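Local coordinates for mannosylglycerate hydrolase MGH1-like glycoside hydrolase domain-containing protein (Thermus thermophilus HB8, PDB 4WVA) that hydrolyses mannosylglycerate, a solute made by thermophiles under osmotic stress, to mannose and glycerate, and splits glucosylglycerate with similar efficiency, at residues 9-14 against 410-415; 231-236 against 274-279; 282-287 against 317-322. One frame throughout, in Å; residues are numbered along the deposited sequence. Where two conformers were deposited one is given.

Contact 1: 9-14 against 410-415; sequences VEVLQR and WSAALA
Val-11 and Leu-12 of helix 4-15 lie against Ala-412 and Ala-413 of helix 409-418, a helix pair that brings the two ends of the chain together in this (alpha/alpha)6-barrel enzyme. At the centre of the contact the CB of Ala-412 points at the branch point of Val-11, CB to CB 3.8 Å. The valine's CG1, anti to its own backbone N (chi1 171°), comes alongside that same methyl, while Leu-12 reaches past it with both branches. Its CD1 lies 4.2 Å from the CA of Ala-413, and its CD2 lies 4.3 Å from the CB of Ala-412 and equally far from that of Ala-413. Alanine suits both positions because a single methyl lets the axes of the two segments approach to 8.6 Å while the longer leucine fills in beside it. The two segments run at 135° to one another, nearer antiparallel than parallel, and no hydrogen bond joins them. Farther out, Leu-12 also rests on Trp-43 of helix 33-43 and Val-11 on Phe-391, so these apolar residues are buried on more than one side. On the second helix, the hydroxyl OG of Ser-411 is hydrogen-bonded to the backbone O of Arg-392.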
loop_
_atom_site.group_PDB
_atom_site.type_symbol
_atom_site.label_atom_id
_atom_site.label_comp_id
_atom_site.label_asym_id
_atom_site.label_seq_id
_atom_site.Cartn_x
_atom_site.Cartn_y
_atom_site.Cartn_z
ATOM N N VAL A 9 -13.311 32.127 19.709
ATOM C CA VAL A 9 -14.575 31.736 20.295
ATOM C C VAL A 9 -15.636 32.805 20.013
ATOM O O VAL A 9 -16.771 32.467 19.690
ATOM C CB VAL A 9 -14.469 31.463 21.820
ATOM C CG1 VAL A 9 -15.838 31.299 22.448
ATOM C CG2 VAL A 9 -13.622 30.230 22.093
ATOM N N GLU A 10 -15.265 34.080 20.111
ATOM C CA GLU A 10 -16.181 35.173 19.796
ATOM C C GLU A 10 -16.713 35.065 18.359
ATOM O O GLU A 10 -17.922 35.233 18.122
ATOM C CB GLU A 10 -15.493 36.523 20.024
ATOM C CG GLU A 10 -16.353 37.719 19.680
ATOM C CD GLU A 10 -15.573 39.020 19.663
ATOM O OE1 GLU A 10 -14.500 39.106 20.328
ATOM O OE2 GLU A 10 -16.056 39.956 18.969
ATOM N N VAL A 11 -15.831 34.757 17.413
ATOM C CA VAL A 11 -16.244 34.607 16.008
ATOM C C VAL A 11 -17.245 33.473 15.858
ATOM O O VAL A 11 -18.281 33.633 15.196
ATOM C CB VAL A 11 -15.036 34.387 15.065
ATOM C CG1 VAL A 11 -15.504 34.007 13.656
ATOM C CG2 VAL A 11 -14.151 35.624 15.047
ATOM N N LEU A 12 -16.952 32.319 16.457
ATOM C CA LEU A 12 -17.863 31.173 16.335
ATOM C C LEU A 12 -19.214 31.476 16.962
ATOM O O LEU A 12 -20.251 31.172 16.379
ATOM C CB LEU A 12 -17.265 29.914 16.935
ATOM C CG LEU A 12 -16.046 29.332 16.213
ATOM C CD1 LEU A 12 -15.651 28.001 16.824
ATOM C CD2 LEU A 12 -16.300 29.191 14.712
ATOM N N GLN A 13 -19.199 32.070 18.153
ATOM C CA GLN A 13 -20.465 32.416 18.809
ATOM C C GLN A 13 -21.265 33.480 18.049
ATOM O O GLN A 13 -22.490 33.382 17.976
ATOM C CB GLN A 13 -20.237 32.811 20.261
ATOM C CG GLN A 13 -19.715 31.673 21.138
ATOM C CD GLN A 13 -20.758 30.664 21.576
ATOM O OE1 GLN A 13 -21.713 30.358 20.859
ATOM N NE2 GLN A 13 -20.553 30.102 22.761
ATOM N N ARG A 14 -20.579 34.462 17.466
ATOM C CA ARG A 14 -21.238 35.470 16.617
ATOM C C ARG A 14 -21.859 34.852 15.376
ATOM O O ARG A 14 -22.970 35.246 14.963
ATOM C CB ARG A 14 -20.272 36.594 16.189
ATOM C CG ARG A 14 -19.950 37.591 17.297
ATOM C CD ARG A 14 -19.210 38.827 16.764
ATOM N NE ARG A 14 -18.065 38.490 15.898
ATOM C CZ ARG A 14 -17.887 38.876 14.626
ATOM N NH1 ARG A 14 -18.780 39.639 13.989
ATOM N NH2 ARG A 14 -16.792 38.487 13.967
ATOM N N TRP A 410 -14.213 28.892 9.664
ATOM C CA TRP A 410 -13.277 27.770 9.792
ATOM C C TRP A 410 -11.862 28.213 10.179
ATOM O O TRP A 410 -11.077 27.422 10.724
ATOM C CB TRP A 410 -13.268 26.804 8.609
ATOM C CG TRP A 410 -12.558 27.146 7.347
ATOM C CD1 TRP A 410 -11.364 27.806 7.165
ATOM C CD2 TRP A 410 -12.977 26.720 6.046
ATOM N NE1 TRP A 410 -11.052 27.834 5.837
ATOM C CE2 TRP A 410 -12.029 27.169 5.127
ATOM C CE3 TRP A 410 -14.090 26.016 5.583
ATOM C CZ2 TRP A 410 -12.159 26.952 3.761
ATOM C CZ3 TRP A 410 -14.218 25.785 4.241
ATOM C CH2 TRP A 410 -13.265 26.263 3.332
ATOM N N SER A 411 -11.556 29.476 9.937
ATOM C CA SER A 411 -10.270 30.034 10.373
ATOM C C SER A 411 -10.245 30.089 11.898
ATOM O O SER A 411 -9.316 29.587 12.521
ATOM C CB SER A 411 -10.038 31.413 9.744
ATOM O OG SER A 411 -9.926 31.300 8.330
ATOM N N ALA A 412 -11.293 30.658 12.487
ATOM C CA ALA A 412 -11.453 30.662 13.938
ATOM C C ALA A 412 -11.486 29.252 14.505
ATOM O O ALA A 412 -10.783 28.932 15.474
ATOM C CB ALA A 412 -12.686 31.451 14.337
ATOM N N ALA A 413 -12.278 28.380 13.886
ATOM C CA ALA A 413 -12.407 27.030 14.369
ATOM C C ALA A 413 -11.086 26.293 14.418
ATOM O O ALA A 413 -10.784 25.590 15.379
ATOM C CB ALA A 413 -13.389 26.245 13.501
ATOM N N LEU A 414 -10.319 26.422 13.351
ATOM C CA LEU A 414 -9.074 25.677 13.260
ATOM C C LEU A 414 -7.970 26.332 14.091
ATOM O O LEU A 414 -7.124 25.630 14.608
ATOM C CB LEU A 414 -8.673 25.460 11.797
ATOM C CG LEU A 414 -9.592 24.484 11.049
ATOM C CD1 LEU A 414 -9.273 24.438 9.560
ATOM C CD2 LEU A 414 -9.505 23.080 11.630
ATOM N N ALA A 415 -8.024 27.647 14.301
ATOM C CA ALA A 415 -7.153 28.274 15.315
ATOM C C ALA A 415 -7.345 27.595 16.669
ATOM O O ALA A 415 -6.376 27.261 17.344
ATOM C CB ALA A 415 -7.450 29.764 15.437
#

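Contact 2: 231-236 against 274-279; sequences KVVDVG and EALWDR
Leu-276 reaches with its two methyls to Val-233 and Val-235, closing an alpha-alpha hairpin (helical hairpin): helix 235-254 and helix 260-275 leave from and return to the same place, beside a small antiparallel sheet. The leucine's CG stands anti to its carbonyl carbon (chi1 -57°), which sends the forked end across to the other segment. Each branch meets a different valine. CD1 lies 3.9 Å from the CB of Val-235 and equally far from its CA, with the valine's CG2 close by; CD2 comes within 4.2 Å of the CG1 of Val-233. Both valines are met at a slant rather than end-on, one methyl against each. A leucine suits this place because its fork can serve two neighbours at once; valine suits the extended strand at Val-233, and at Val-235 its short branched side chain lets the leucine's CD1 reach CA and CB. No hydrogen bond crosses between the segments. Strand 283-288 joins them instead: Val-233 pairs through its backbone with Trp-287, Leu-276 with Phe-285, and the indole of Trp-287 also touches the leucine. Ala-275 and Arg-279 also meet the second subunit, where Arg-279 forms a salt bridge with Asp-368 of that copy. Asp-234, whose CB points away from 274-279, is the N-cap residue of helix 235-254: the N of Gly-236 gives a bent 2.9 Å hydrogen bond to the OD1 of Asp-234, arriving from above the carboxylate plane.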
loop_
_atom_site.group_PDB
_atom_site.type_symbol
_atom_site.label_atom_id
_atom_site.label_comp_id
_atom_site.label_asym_id
_atom_site.label_seq_id
_atom_site.Cartn_x
_atom_site.Cartn_y
_atom_site.Cartn_z
ATOM N N LYS A 231 -16.750 17.851 -16.330
ATOM C CA LYS A 231 -16.610 16.559 -15.653
ATOM C C LYS A 231 -15.144 16.391 -15.285
ATOM O O LYS A 231 -14.286 16.220 -16.163
ATOM C CB LYS A 231 -17.072 15.406 -16.552
ATOM C CG LYS A 231 -18.573 15.252 -16.630
ATOM C CD LYS A 231 -18.967 13.927 -17.259
ATOM C CE LYS A 231 -18.800 13.926 -18.767
ATOM N NZ LYS A 231 -19.884 14.706 -19.431
ATOM N N VAL A 232 -14.849 16.487 -13.988
ATOM C CA VAL A 232 -13.481 16.526 -13.526
ATOM C C VAL A 232 -13.285 15.554 -12.371
ATOM O O VAL A 232 -14.155 15.442 -11.494
ATOM C CB VAL A 232 -13.139 17.953 -13.060
ATOM C CG1 VAL A 232 -11.838 17.998 -12.295
ATOM C CG2 VAL A 232 -13.075 18.868 -14.267
ATOM N N VAL A 233 -12.161 14.833 -12.394
ATOM C CA VAL A 233 -11.704 14.105 -11.218
ATOM C C VAL A 233 -10.805 15.068 -10.445
ATOM O O VAL A 233 -9.658 15.316 -10.820
ATOM C CB VAL A 233 -10.961 12.794 -11.561
ATOM C CG1 VAL A 233 -10.401 12.161 -10.291
ATOM C CG2 VAL A 233 -11.906 11.832 -12.283
ATOM N N ASP A 234 -11.343 15.619 -9.353
ATOM C CA ASP A 234 -10.642 16.564 -8.513
ATOM C C ASP A 234 -9.767 15.815 -7.501
ATOM O O ASP A 234 -10.273 15.006 -6.699
ATOM C CB ASP A 234 -11.658 17.459 -7.787
ATOM C CG ASP A 234 -11.022 18.373 -6.743
ATOM O OD1 ASP A 234 -9.810 18.675 -6.814
ATOM O OD2 ASP A 234 -11.770 18.791 -5.819
ATOM N N VAL A 235 -8.477 16.105 -7.506
ATOM C CA VAL A 235 -7.578 15.479 -6.552
ATOM C C VAL A 235 -7.963 15.813 -5.108
ATOM O O VAL A 235 -7.881 14.957 -4.225
ATOM C CB VAL A 235 -6.086 15.805 -6.823
ATOM C CG1 VAL A 235 -5.778 17.293 -6.711
ATOM C CG2 VAL A 235 -5.197 15.008 -5.895
ATOM N N GLY A 236 -8.404 17.053 -4.862
ATOM C CA GLY A 236 -8.797 17.436 -3.517
ATOM C C GLY A 236 -10.005 16.660 -3.002
ATOM O O GLY A 236 -9.952 16.062 -1.927
ATOM N N GLU A 274 -3.769 7.289 -6.377
ATOM C CA GLU A 274 -2.379 7.208 -6.782
ATOM C C GLU A 274 -2.146 7.343 -8.282
ATOM O O GLU A 274 -1.079 7.794 -8.705
ATOM C CB GLU A 274 -1.704 5.969 -6.195
ATOM C CG GLU A 274 -1.501 6.097 -4.701
ATOM C CD GLU A 274 -0.574 7.260 -4.349
ATOM O OE1 GLU A 274 0.626 7.196 -4.664
ATOM O OE2 GLU A 274 -1.070 8.225 -3.772
ATOM N N ALA A 275 -3.162 7.045 -9.089
ATOM C CA ALA A 275 -3.085 7.234 -10.527
ATOM C C ALA A 275 -2.927 8.706 -10.907
ATOM O O ALA A 275 -2.393 9.014 -11.956
ATOM C CB ALA A 275 -4.310 6.656 -11.220
ATOM N N LEU A 276 -3.403 9.614 -10.066
ATOM C CA LEU A 276 -3.350 11.046 -10.377
ATOM C C LEU A 276 -1.950 11.618 -10.290
ATOM O O LEU A 276 -1.705 12.758 -10.713
ATOM C CB LEU A 276 -4.280 11.830 -9.447
ATOM C CG LEU A 276 -5.760 11.402 -9.448
ATOM C CD1 LEU A 276 -6.548 12.279 -8.496
ATOM C CD2 LEU A 276 -6.339 11.463 -10.848
ATOM N N TRP A 277 -1.022 10.863 -9.714
ATOM C CA TRP A 277 0.362 11.313 -9.648
ATOM C C TRP A 277 0.987 11.392 -11.038
ATOM O O TRP A 277 0.943 10.408 -11.776
ATOM C CB TRP A 277 1.190 10.348 -8.812
ATOM C CG TRP A 277 2.644 10.743 -8.705
ATOM C CD1 TRP A 277 3.706 10.180 -9.355
ATOM C CD2 TRP A 277 3.185 11.761 -7.870
ATOM N NE1 TRP A 277 4.872 10.793 -8.979
ATOM C CE2 TRP A 277 4.580 11.770 -8.068
ATOM C CE3 TRP A 277 2.627 12.664 -6.961
ATOM C CZ2 TRP A 277 5.423 12.662 -7.395
ATOM C CZ3 TRP A 277 3.457 13.543 -6.297
ATOM C CH2 TRP A 277 4.835 13.533 -6.507
ATOM N N ASP A 278 1.588 12.541 -11.355
ATOM C CA ASP A 278 2.334 12.721 -12.582
ATOM C C ASP A 278 3.823 12.707 -12.265
ATOM O O ASP A 278 4.343 13.596 -11.592
ATOM C CB ASP A 278 1.958 14.041 -13.267
ATOM C CG ASP A 278 2.567 14.148 -14.646
ATOM O OD1 ASP A 278 3.634 14.739 -14.780
ATOM O OD2 ASP A 278 2.034 13.509 -15.567
ATOM N N ARG A 279 4.504 11.658 -12.718
ATOM C CA ARG A 279 5.930 11.529 -12.450
ATOM C C ARG A 279 6.792 12.618 -13.074
ATOM O O ARG A 279 7.761 13.040 -12.459
ATOM C CB ARG A 279 6.437 10.155 -12.888
ATOM C CG ARG A 279 5.944 9.027 -12.013
ATOM C CD ARG A 279 6.248 7.704 -12.691
ATOM N NE ARG A 279 6.085 6.520 -11.852
ATOM C CZ ARG A 279 4.957 5.832 -11.706
ATOM N NH1 ARG A 279 3.828 6.235 -12.284
ATOM N NH2 ARG A 279 4.951 4.727 -10.956
#

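Contact 3: 282-287 against 317-322; sequences GFYFSW and SLLAQE
A G1 beta bulge includes the first of the two aromatics that meet helix 313-327: Gly-282 and Phe-283 both face Asp-278, and Gly-282 takes the positive phi (63°) that a residue without a side chain adopts easily. Phe-283 and the next residue, Tyr-284, both reach Leu-319, one for each methyl. CD2 of Leu-319 comes obliquely to the Phe-283 ring, 3.7 Å from its CD1, and CD1 of Leu-319 meets the edge of the Tyr-284 ring in its plane, 3.8 Å from CE2. Phe-283 also touches Glu-322, whose CG, anti to the backbone N (chi1 -171°), lies 3.8 Å from CE1 of the ring. The glutamate thus offers its aliphatic part to the phenylalanine, while the carboxylate of this buried residue is paired with Lys-298 and Arg-325 and takes a hydrogen bond from Trp-326. An alanine in place of Phe-283 would probably leave CD2 of Leu-319 and the methylene of Glu-322 without their shared partner and open a gap between strand and helix. The tyrosine can lie buried because its hydroxyl is hydrogen-bonded to Glu-274 of helix 260-275. Through Leu-319 and Glu-322, helix 313-327 lies against strand 283-288, and Trp-277 of strand 277-278 and Leu-306 of helix 305-308 also pack on Leu-319.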
loop_
_atom_site.group_PDB
_atom_site.type_symbol
_atom_site.label_atom_id
_atom_site.label_comp_id
_atom_site.label_asym_id
_atom_site.label_seq_id
_atom_site.Cartn_x
_atom_site.Cartn_y
_atom_site.Cartn_z
ATOM N N GLY A 282 6.167 15.617 -10.925
ATOM C CA GLY A 282 6.369 15.358 -9.522
ATOM C C GLY A 282 5.263 15.964 -8.669
ATOM O O GLY A 282 5.516 16.627 -7.669
ATOM N N PHE A 283 4.025 15.710 -9.065
ATOM C CA PHE A 283 2.881 16.293 -8.375
ATOM C C PHE A 283 1.604 15.549 -8.738
ATOM O O PHE A 283 1.577 14.824 -9.715
ATOM C CB PHE A 283 2.749 17.760 -8.797
ATOM C CG PHE A 283 2.150 18.626 -7.745
ATOM C CD1 PHE A 283 2.887 18.961 -6.618
ATOM C CD2 PHE A 283 0.857 19.111 -7.865
ATOM C CE1 PHE A 283 2.345 19.755 -5.619
ATOM C CE2 PHE A 283 0.319 19.916 -6.872
ATOM C CZ PHE A 283 1.063 20.250 -5.756
ATOM N N TYR A 284 0.567 15.705 -7.913
ATOM C CA TYR A 284 -0.740 15.134 -8.210
ATOM C C TYR A 284 -1.592 16.148 -8.973
ATOM O O TYR A 284 -1.712 17.305 -8.545
ATOM C CB TYR A 284 -1.498 14.770 -6.941
ATOM C CG TYR A 284 -0.955 13.591 -6.145
ATOM C CD1 TYR A 284 -1.363 12.303 -6.419
ATOM C CD2 TYR A 284 -0.075 13.785 -5.085
ATOM C CE1 TYR A 284 -0.919 11.224 -5.664
ATOM C CE2 TYR A 284 0.393 12.721 -4.334
ATOM C CZ TYR A 284 -0.027 11.439 -4.626
ATOM O OH TYR A 284 0.443 10.386 -3.864
ATOM N N PHE A 285 -2.201 15.699 -10.062
ATOM C CA PHE A 285 -3.076 16.544 -10.875
ATOM C C PHE A 285 -4.510 16.058 -10.824
ATOM O O PHE A 285 -4.769 14.858 -10.794
ATOM C CB PHE A 285 -2.645 16.520 -12.347
ATOM C CG PHE A 285 -1.340 17.226 -12.634
ATOM C CD1 PHE A 285 -0.980 18.380 -11.966
ATOM C CD2 PHE A 285 -0.487 16.738 -13.626
ATOM C CE1 PHE A 285 0.222 19.028 -12.255
ATOM C CE2 PHE A 285 0.711 17.380 -13.914
ATOM C CZ PHE A 285 1.064 18.517 -13.218
ATOM N N SER A 286 -5.446 17.006 -10.883
ATOM C CA SER A 286 -6.814 16.678 -11.226
ATOM C C SER A 286 -6.873 16.317 -12.721
ATOM O O SER A 286 -5.970 16.682 -13.495
ATOM C CB SER A 286 -7.722 17.869 -10.923
ATOM O OG SER A 286 -7.736 18.178 -9.532
ATOM N N TRP A 287 -7.922 15.582 -13.101
ATOM C CA TRP A 287 -8.132 15.141 -14.466
ATOM C C TRP A 287 -9.410 15.697 -15.076
ATOM O O TRP A 287 -10.458 15.742 -14.435
ATOM C CB TRP A 287 -8.162 13.626 -14.542
ATOM C CG TRP A 287 -6.871 12.928 -14.299
ATOM C CD1 TRP A 287 -5.635 13.474 -14.116
ATOM C CD2 TRP A 287 -6.690 11.515 -14.263
ATOM N NE1 TRP A 287 -4.701 12.480 -13.959
ATOM C CE2 TRP A 287 -5.328 11.272 -14.046
ATOM C CE3 TRP A 287 -7.562 10.426 -14.370
ATOM C CZ2 TRP A 287 -4.808 9.981 -13.949
ATOM C CZ3 TRP A 287 -7.042 9.149 -14.270
ATOM C CH2 TRP A 287 -5.680 8.943 -14.055
ATOM N N SER A 317 8.042 12.697 0.068
ATOM C CA SER A 317 9.259 13.503 0.102
ATOM C C SER A 317 9.338 14.443 -1.105
ATOM O O SER A 317 9.814 15.576 -0.966
ATOM C CB SER A 317 10.518 12.621 0.243
ATOM O OG SER A 317 11.064 12.236 -1.004
ATOM N N LEU A 318 8.864 14.004 -2.269
ATOM C CA LEU A 318 8.820 14.883 -3.454
ATOM C C LEU A 318 7.822 16.042 -3.249
ATOM O O LEU A 318 8.082 17.200 -3.635
ATOM C CB LEU A 318 8.537 14.084 -4.738
ATOM C CG LEU A 318 9.643 13.075 -5.079
ATOM C CD1 LEU A 318 9.192 12.151 -6.187
ATOM C CD2 LEU A 318 10.915 13.781 -5.496
ATOM N N LEU A 319 6.679 15.752 -2.617
ATOM C CA LEU A 319 5.770 16.826 -2.217
ATOM C C LEU A 319 6.409 17.781 -1.194
ATOM O O LEU A 319 6.208 19.005 -1.288
ATOM C CB LEU A 319 4.448 16.258 -1.683
ATOM C CG LEU A 319 3.507 15.631 -2.710
ATOM C CD1 LEU A 319 2.259 15.065 -2.020
ATOM C CD2 LEU A 319 3.094 16.660 -3.761
ATOM N N ALA A 320 7.161 17.245 -0.235
ATOM C CA ALA A 320 7.845 18.087 0.760
ATOM C C ALA A 320 8.804 19.061 0.065
ATOM O O ALA A 320 8.857 20.238 0.404
ATOM C CB ALA A 320 8.583 17.246 1.775
ATOM N N GLN A 321 9.518 18.563 -0.937
ATOM C CA GLN A 321 10.406 19.402 -1.744
ATOM C C GLN A 321 9.634 20.485 -2.474
ATOM O O GLN A 321 10.056 21.645 -2.514
ATOM C CB GLN A 321 11.208 18.546 -2.730
ATOM C CG GLN A 321 12.196 17.656 -2.019
ATOM C CD GLN A 321 13.092 16.862 -2.950
ATOM O OE1 GLN A 321 12.657 16.349 -3.971
ATOM N NE2 GLN A 321 14.354 16.755 -2.589
ATOM N N GLU A 322 8.477 20.126 -3.022
ATOM C CA GLU A 322 7.670 21.094 -3.730
ATOM C C GLU A 322 7.158 22.183 -2.783
ATOM O O GLU A 322 7.177 23.354 -3.145
ATOM C CB GLU A 322 6.507 20.427 -4.465
ATOM C CG GLU A 322 5.760 21.363 -5.403
ATOM C CD GLU A 322 6.561 21.790 -6.632
ATOM O OE1 GLU A 322 7.611 21.171 -6.946
ATOM O OE2 GLU A 322 6.108 22.728 -7.309
#

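In the fold
From the N terminus, helix 4-15 enters contact 1 almost at once, but that loop closes only near the C terminus, 396 residues later. Contacts 2 and 3 are both nested inside it. Contact 2 closes a short, mostly helical loop from 231-236 to 274-279; the chain then passes through strand 277-278 into 282-287, where contact 3 opens, to close on helix 313-327. These two are in series and do not cross. Their centres are 11 Å apart and they share one antiparallel sheet, with both reaching the second subunit. Contact 1, some 32 Å from contact 2 between centres, lies across the chain's centre from it and joins the terminal helices.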